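Local structure of UDP-N-acetylglucosamine 4-epimerase (3M2P) at residues A[157-162]-A[221-226]; A[196-201]-A[263-268]. The protein probably interconverts UDP-N-acetylglucosamine and UDP-N-acetylgalactosamine by inverting the sugar at C4, as a member of the NAD(P)-dependent epimerase/dehydratase family. One frame throughout, in Å; residues are numbered along the deposited sequence.

Contact 1. Residues A[157-162]-A[221-226]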
loop_
_atom_site.group_PDB
_atom_site.type_symbol
_atom_site.label_atom_id
_atom_site.label_comp_id
_atom_site.label_asym_id
_atom_site.label_seq_id
_atom_site.Cartn_x
_atom_site.Cartn_y
_atom_site.Cartn_z
ATOM N N ASN A 157 -1.789 0.323 -14.140
ATOM C CA ASN A 157 -0.761 -0.162 -13.224
ATOM C C ASN A 157 -0.238 -1.540 -13.624
ATOM O O ASN A 157 -1.006 -2.498 -13.734
ATOM C CB ASN A 157 -1.326 -0.241 -11.812
ATOM C CG ASN A 157 -1.726 1.103 -11.273
ATOM O OD1 ASN A 157 -2.760 1.242 -10.624
ATOM N ND2 ASN A 157 -0.907 2.106 -11.531
ATOM N N LEU A 158 1.070 -1.640 -13.825
ATOM C CA LEU A 158 1.694 -2.889 -14.238
ATOM C C LEU A 158 2.514 -3.499 -13.110
ATOM O O LEU A 158 3.609 -3.029 -12.819
ATOM C CB LEU A 158 2.622 -2.637 -15.428
ATOM C CG LEU A 158 2.018 -2.031 -16.688
ATOM C CD1 LEU A 158 3.067 -1.908 -17.775
ATOM C CD2 LEU A 158 0.859 -2.882 -17.148
ATOM N N ARG A 159 2.004 -4.544 -12.476
ATOM C CA ARG A 159 2.786 -5.243 -11.457
ATOM C C ARG A 159 3.845 -6.180 -12.067
ATOM O O ARG A 159 3.602 -7.373 -12.234
ATOM C CB ARG A 159 1.870 -5.998 -10.495
ATOM C CG ARG A 159 0.992 -5.080 -9.695
ATOM C CD ARG A 159 0.001 -5.828 -8.854
ATOM N NE ARG A 159 -0.701 -4.923 -7.949
ATOM C CZ ARG A 159 -1.874 -5.191 -7.380
ATOM N NH1 ARG A 159 -2.493 -6.343 -7.627
ATOM N NH2 ARG A 159 -2.433 -4.314 -6.556
ATOM N N PHE A 160 5.016 -5.626 -12.389
ATOM C CA PHE A 160 6.135 -6.388 -12.949
ATOM C C PHE A 160 6.648 -7.484 -12.028
ATOM O O PHE A 160 6.733 -7.297 -10.818
ATOM C CB PHE A 160 7.308 -5.464 -13.287
ATOM C CG PHE A 160 7.012 -4.492 -14.380
ATOM C CD1 PHE A 160 6.692 -4.936 -15.651
ATOM C CD2 PHE A 160 7.056 -3.133 -14.140
ATOM C CE1 PHE A 160 6.412 -4.055 -16.647
ATOM C CE2 PHE A 160 6.780 -2.242 -15.136
ATOM C CZ PHE A 160 6.450 -2.703 -16.390
ATOM N N ALA A 161 6.994 -8.626 -12.617
ATOM C CA ALA A 161 7.702 -9.678 -11.895
ATOM C C ALA A 161 9.142 -9.212 -11.734
ATOM O O ALA A 161 9.463 -8.086 -12.087
ATOM C CB ALA A 161 7.635 -11.005 -12.651
ATOM N N HIS A 162 10.007 -10.055 -11.200
ATOM C CA HIS A 162 11.367 -9.623 -10.927
ATOM C C HIS A 162 12.131 -9.327 -12.206
ATOM O O HIS A 162 12.318 -10.198 -13.039
ATOM C CB HIS A 162 12.091 -10.650 -10.054
ATOM C CG HIS A 162 11.355 -10.964 -8.792
ATOM N ND1 HIS A 162 11.282 -10.081 -7.740
ATOM C CD2 HIS A 162 10.619 -12.043 -8.429
ATOM C CE1 HIS A 162 10.550 -10.607 -6.774
ATOM N NE2 HIS A 162 10.131 -11.795 -7.169
ATOM N N THR A 221 -5.402 -2.667 -13.322
ATOM C CA THR A 221 -4.175 -3.249 -12.797
ATOM C C THR A 221 -3.852 -4.661 -13.335
ATOM O O THR A 221 -4.671 -5.578 -13.267
ATOM C CB THR A 221 -4.187 -3.185 -11.280
ATOM O OG1 THR A 221 -4.274 -1.807 -10.911
ATOM C CG2 THR A 221 -2.915 -3.771 -10.701
ATOM N N PHE A 222 -2.649 -4.812 -13.877
ATOM C CA PHE A 222 -2.263 -6.051 -14.524
ATOM C C PHE A 222 -0.937 -6.644 -14.006
ATOM O O PHE A 222 0.033 -5.915 -13.811
ATOM C CB PHE A 222 -2.158 -5.822 -16.026
ATOM C CG PHE A 222 -3.307 -5.048 -16.606
ATOM C CD1 PHE A 222 -3.266 -3.669 -16.671
ATOM C CD2 PHE A 222 -4.412 -5.700 -17.116
ATOM C CE1 PHE A 222 -4.302 -2.967 -17.212
ATOM C CE2 PHE A 222 -5.463 -4.993 -17.658
ATOM C CZ PHE A 222 -5.405 -3.635 -17.711
ATOM N N ASN A 223 -0.901 -7.964 -13.792
ATOM C CA ASN A 223 0.354 -8.654 -13.519
ATOM C C ASN A 223 1.096 -8.786 -14.832
ATOM O O ASN A 223 0.532 -9.269 -15.812
ATOM C CB ASN A 223 0.116 -10.064 -12.971
ATOM C CG ASN A 223 -0.551 -10.073 -11.619
ATOM O OD1 ASN A 223 -1.098 -11.092 -11.192
ATOM N ND2 ASN A 223 -0.513 -8.948 -10.933
ATOM N N ILE A 224 2.351 -8.362 -14.871
ATOM C CA ILE A 224 3.178 -8.643 -16.037
ATOM C C ILE A 224 4.290 -9.628 -15.678
ATOM O O ILE A 224 5.420 -9.230 -15.393
ATOM C CB ILE A 224 3.786 -7.374 -16.678
ATOM C CG1 ILE A 224 2.717 -6.301 -16.918
ATOM C CG2 ILE A 224 4.482 -7.741 -17.976
ATOM C CD1 ILE A 224 1.712 -6.629 -18.011
ATOM N N GLY A 225 3.952 -10.916 -15.684
ATOM C CA GLY A 225 4.916 -11.977 -15.455
ATOM C C GLY A 225 5.398 -12.614 -16.747
ATOM O O GLY A 225 4.898 -12.310 -17.827
ATOM N N SER A 226 6.366 -13.518 -16.632
ATOM C CA SER A 226 7.000 -14.125 -17.802
ATOM C C SER A 226 6.535 -15.547 -18.092
ATOM O O SER A 226 6.446 -15.946 -19.256
ATOM C CB SER A 226 8.514 -14.124 -17.638
ATOM O OG SER A 226 8.868 -14.705 -16.395
#
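Thr-221 sets its methyl CG2 over the centre of one face of the Arg-159 guanidinium, 3.7 Å from NE. CG2 is placed there by being anti to the Thr-221 backbone N, while Arg-159 runs extended from CG to NE and crosses it obliquely. The guanidinium's nitrogens are engaged elsewhere: NE makes a salt bridge to Glu-141 and NH1 bonds to Tyr-113 OH, which should fix the plane that CG2 covers. Asn-157 lies on this same side of the sheet, its CB 3.5 Å from Thr-221 OG1.

Beneath these side chains, strands 157-160 and 221-224 are parallel neighbours, their axes 26° apart. The core strand 154-164 of the Rossmann-type sheet is flanked here by 220-224 and, on its other edge, by 103-109. Phe-222 bonds to both sides of Leu-158: its N donates to Asn-157 O at 2.8 Å, almost straight (172°), and its O accepts from Arg-159 N at 2.7 Å. Farther along, Ile-224 N reaches Arg-159 O from well above the carbonyl plane (59° out of it), and Ala-161 N donates to Ile-224 O at 3.2 Å. Arg-159 also centres an inverse gamma turn, closed by a weak Phe-160 N to Leu-158 O bond.

On the reverse side, Leu-158 CD2 meets Ile-224 CG1 at 3.9 Å. Ile-224 CB in turn approaches Phe-160 CD1 at 3.9 Å, these two side chains running alongside one another. Leu-158 CB sits over a Phe-160 ring face, offset toward the rim, and helix 202-212 backs this apolar layer.

Contact 2. Residues A[196-201]-A[263-268]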
loop_
_atom_site.group_PDB
_atom_site.type_symbol
_atom_site.label_atom_id
_atom_site.label_comp_id
_atom_site.label_asym_id
_atom_site.label_seq_id
_atom_site.Cartn_x
_atom_site.Cartn_y
_atom_site.Cartn_z
ATOM N N LYS A 196 10.303 -20.704 -5.593
ATOM C CA LYS A 196 10.286 -20.365 -7.013
ATOM C C LYS A 196 9.974 -18.886 -7.182
ATOM O O LYS A 196 9.003 -18.379 -6.612
ATOM C CB LYS A 196 9.246 -21.213 -7.748
ATOM C CG LYS A 196 9.698 -22.644 -7.974
ATOM C CD LYS A 196 8.554 -23.599 -8.326
ATOM C CE LYS A 196 9.106 -24.918 -8.906
ATOM N NZ LYS A 196 8.198 -26.106 -8.728
ATOM N N ARG A 197 10.810 -18.197 -7.955
ATOM C CA ARG A 197 10.689 -16.752 -8.151
ATOM C C ARG A 197 10.562 -16.421 -9.634
ATOM O O ARG A 197 11.284 -16.974 -10.450
ATOM C CB ARG A 197 11.900 -16.028 -7.549
ATOM C CG ARG A 197 11.949 -16.033 -6.017
ATOM C CD ARG A 197 12.973 -15.033 -5.494
ATOM N NE ARG A 197 14.306 -15.615 -5.366
ATOM C CZ ARG A 197 15.434 -14.912 -5.255
ATOM N NH1 ARG A 197 15.413 -13.590 -5.282
ATOM N NH2 ARG A 197 16.598 -15.535 -5.134
ATOM N N GLU A 198 9.646 -15.520 -9.985
ATOM C CA GLU A 198 9.377 -15.230 -11.393
ATOM C C GLU A 198 10.274 -14.119 -11.923
ATOM O O GLU A 198 10.357 -13.053 -11.328
ATOM C CB GLU A 198 7.914 -14.864 -11.575
ATOM C CG GLU A 198 7.423 -14.836 -13.012
ATOM C CD GLU A 198 5.917 -14.639 -13.067
ATOM O OE1 GLU A 198 5.314 -14.546 -11.972
ATOM O OE2 GLU A 198 5.336 -14.577 -14.182
ATOM N N PHE A 199 10.953 -14.382 -13.039
ATOM C CA PHE A 199 11.899 -13.429 -13.619
ATOM C C PHE A 199 11.482 -12.935 -15.006
ATOM O O PHE A 199 11.424 -13.711 -15.959
ATOM C CB PHE A 199 13.280 -14.055 -13.707
ATOM C CG PHE A 199 13.898 -14.337 -12.379
ATOM C CD1 PHE A 199 13.669 -15.542 -11.736
ATOM C CD2 PHE A 199 14.730 -13.404 -11.778
ATOM C CE1 PHE A 199 14.247 -15.810 -10.519
ATOM C CE2 PHE A 199 15.312 -13.668 -10.553
ATOM C CZ PHE A 199 15.062 -14.870 -9.923
ATOM N N LEU A 200 11.212 -11.638 -15.114
ATOM C CA LEU A 200 10.758 -11.044 -16.362
ATOM C C LEU A 200 11.867 -10.252 -17.018
ATOM O O LEU A 200 12.368 -9.298 -16.442
ATOM C CB LEU A 200 9.566 -10.123 -16.106
ATOM C CG LEU A 200 9.127 -9.233 -17.266
ATOM C CD1 LEU A 200 8.495 -10.068 -18.358
ATOM C CD2 LEU A 200 8.157 -8.184 -16.777
ATOM N N TYR A 201 12.246 -10.650 -18.225
ATOM C CA TYR A 201 13.298 -9.970 -18.964
ATOM C C TYR A 201 12.896 -8.518 -19.198
ATOM O O TYR A 201 11.750 -8.238 -19.537
ATOM C CB TYR A 201 13.543 -10.708 -20.283
ATOM C CG TYR A 201 14.715 -10.227 -21.117
ATOM C CD1 TYR A 201 15.776 -9.542 -20.552
ATOM C CD2 TYR A 201 14.770 -10.506 -22.479
ATOM C CE1 TYR A 201 16.839 -9.120 -21.330
ATOM C CE2 TYR A 201 15.833 -10.095 -23.264
ATOM C CZ TYR A 201 16.862 -9.401 -22.688
ATOM O OH TYR A 201 17.908 -8.981 -23.484
ATOM N N SER A 263 7.758 -16.328 -5.217
ATOM C CA SER A 263 6.934 -15.274 -5.805
ATOM C C SER A 263 6.783 -15.411 -7.316
ATOM O O SER A 263 7.745 -15.308 -8.068
ATOM C CB SER A 263 7.430 -13.872 -5.414
ATOM O OG SER A 263 8.791 -13.669 -5.747
ATOM N N TYR A 264 5.555 -15.663 -7.748
ATOM C CA TYR A 264 5.239 -15.699 -9.165
ATOM C C TYR A 264 3.780 -15.369 -9.361
ATOM O O TYR A 264 3.002 -15.415 -8.413
ATOM C CB TYR A 264 5.569 -17.057 -9.785
ATOM C CG TYR A 264 5.071 -18.274 -9.022
ATOM C CD1 TYR A 264 5.892 -18.918 -8.104
ATOM C CD2 TYR A 264 3.799 -18.795 -9.243
ATOM C CE1 TYR A 264 5.462 -20.030 -7.414
ATOM C CE2 TYR A 264 3.356 -19.910 -8.550
ATOM C CZ TYR A 264 4.199 -20.530 -7.641
ATOM O OH TYR A 264 3.797 -21.652 -6.948
HETATM N N MSE A 265 3.404 -15.039 -10.588
HETATM C CA MSE A 265 2.048 -14.584 -10.850
HETATM C C MSE A 265 1.390 -15.278 -12.014
HETATM O O MSE A 265 2.038 -15.735 -12.949
HETATM C CB MSE A 265 2.021 -13.086 -11.148
HETATM C CG MSE A 265 2.515 -12.209 -10.034
HETATM SE SE MSE A 265 2.903 -10.426 -10.703
HETATM C CE MSE A 265 4.106 -10.916 -12.179
ATOM N N ASP A 266 0.070 -15.286 -11.943
ATOM C CA ASP A 266 -0.804 -15.644 -13.036
ATOM C C ASP A 266 -1.004 -14.397 -13.903
ATOM O O ASP A 266 -1.519 -13.382 -13.432
ATOM C CB ASP A 266 -2.119 -16.100 -12.419
ATOM C CG ASP A 266 -3.177 -16.354 -13.435
ATOM O OD1 ASP A 266 -2.891 -16.162 -14.629
ATOM O OD2 ASP A 266 -4.298 -16.741 -13.033
ATOM N N SER A 267 -0.577 -14.446 -15.158
ATOM C CA SER A 267 -0.690 -13.265 -16.018
ATOM C C SER A 267 -1.767 -13.376 -17.107
ATOM O O SER A 267 -1.685 -12.710 -18.147
ATOM C CB SER A 267 0.662 -12.920 -16.639
ATOM O OG SER A 267 1.598 -12.587 -15.635
ATOM N N SER A 268 -2.768 -14.218 -16.855
ATOM C CA SER A 268 -3.927 -14.334 -17.724
ATOM C C SER A 268 -4.417 -12.959 -18.177
ATOM O O SER A 268 -4.355 -12.631 -19.361
ATOM C CB SER A 268 -5.067 -15.040 -16.989
ATOM O OG SER A 268 -4.664 -16.300 -16.496
#
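Glu-198 reaches from strand 197-201 to the loop at 263-268 with its CG anti to the backbone N (chi1 -167°) and the chain extended beyond. Its CB starts against the loop, 3.5 Å from Ser-263 O and 3.7 Å from Tyr-264 CB. CG carries the carboxylate forward, so that CD arrives 3.6 Å from the N of Met-265, which is a selenomethionine in this model. At the tip, OE1 accepts the Met-265 N-H through its syn lone pair, at a modelled 2.4 Å, and also lies beside Tyr-264 CA. OE2 turns to weak hydrogen bonds from Ser-226 N and Gly-227 N. This buried carboxylate is thus met by backbone amides from two loops, which would probably favour its charged form.

The backbones join on both sides of Arg-197. Ser-263 N donates to Lys-196 O at 2.8 Å, and Glu-198 N to Ser-263 O at 2.7 Å, nearly along the C=O axis of the acceptor. Tyr-264 swings its ring, edge first, to Lys-196 O, which lies in the ring plane 3.5 Å from CD1. Farther on, Asp-266 OD1 takes both the N-H and the hydroxyl of Ser-268. The evidence is that of a single beta bridge, Arg-197 with Ser-263, by which an irregular loop docks on a sheet strand, followed by an Asx turn just before helix 268-273.

In the fold
Contacts 1 and 2 have centres about 8 Å apart and both reach the same sheet, where strands 154-164 and 197-201 are neighbours. Their segments alternate along the chain. The end of 157-162 ties them: His-162 O probably accepts from Leu-200 N at 2.8 Å, and His-162 NE2 probably bonds to Ser-263 OG at 2.7 Å. Ser-267 OG adds a further tie by bonding to Gly-225 N. Only contact 1 approaches the annotated nucleotide site: the Phe-160 side chain comes within about 4 Å of that of Leu-14, a UDP-binding residue although this chain holds no UDP; contact 2 lies away from it.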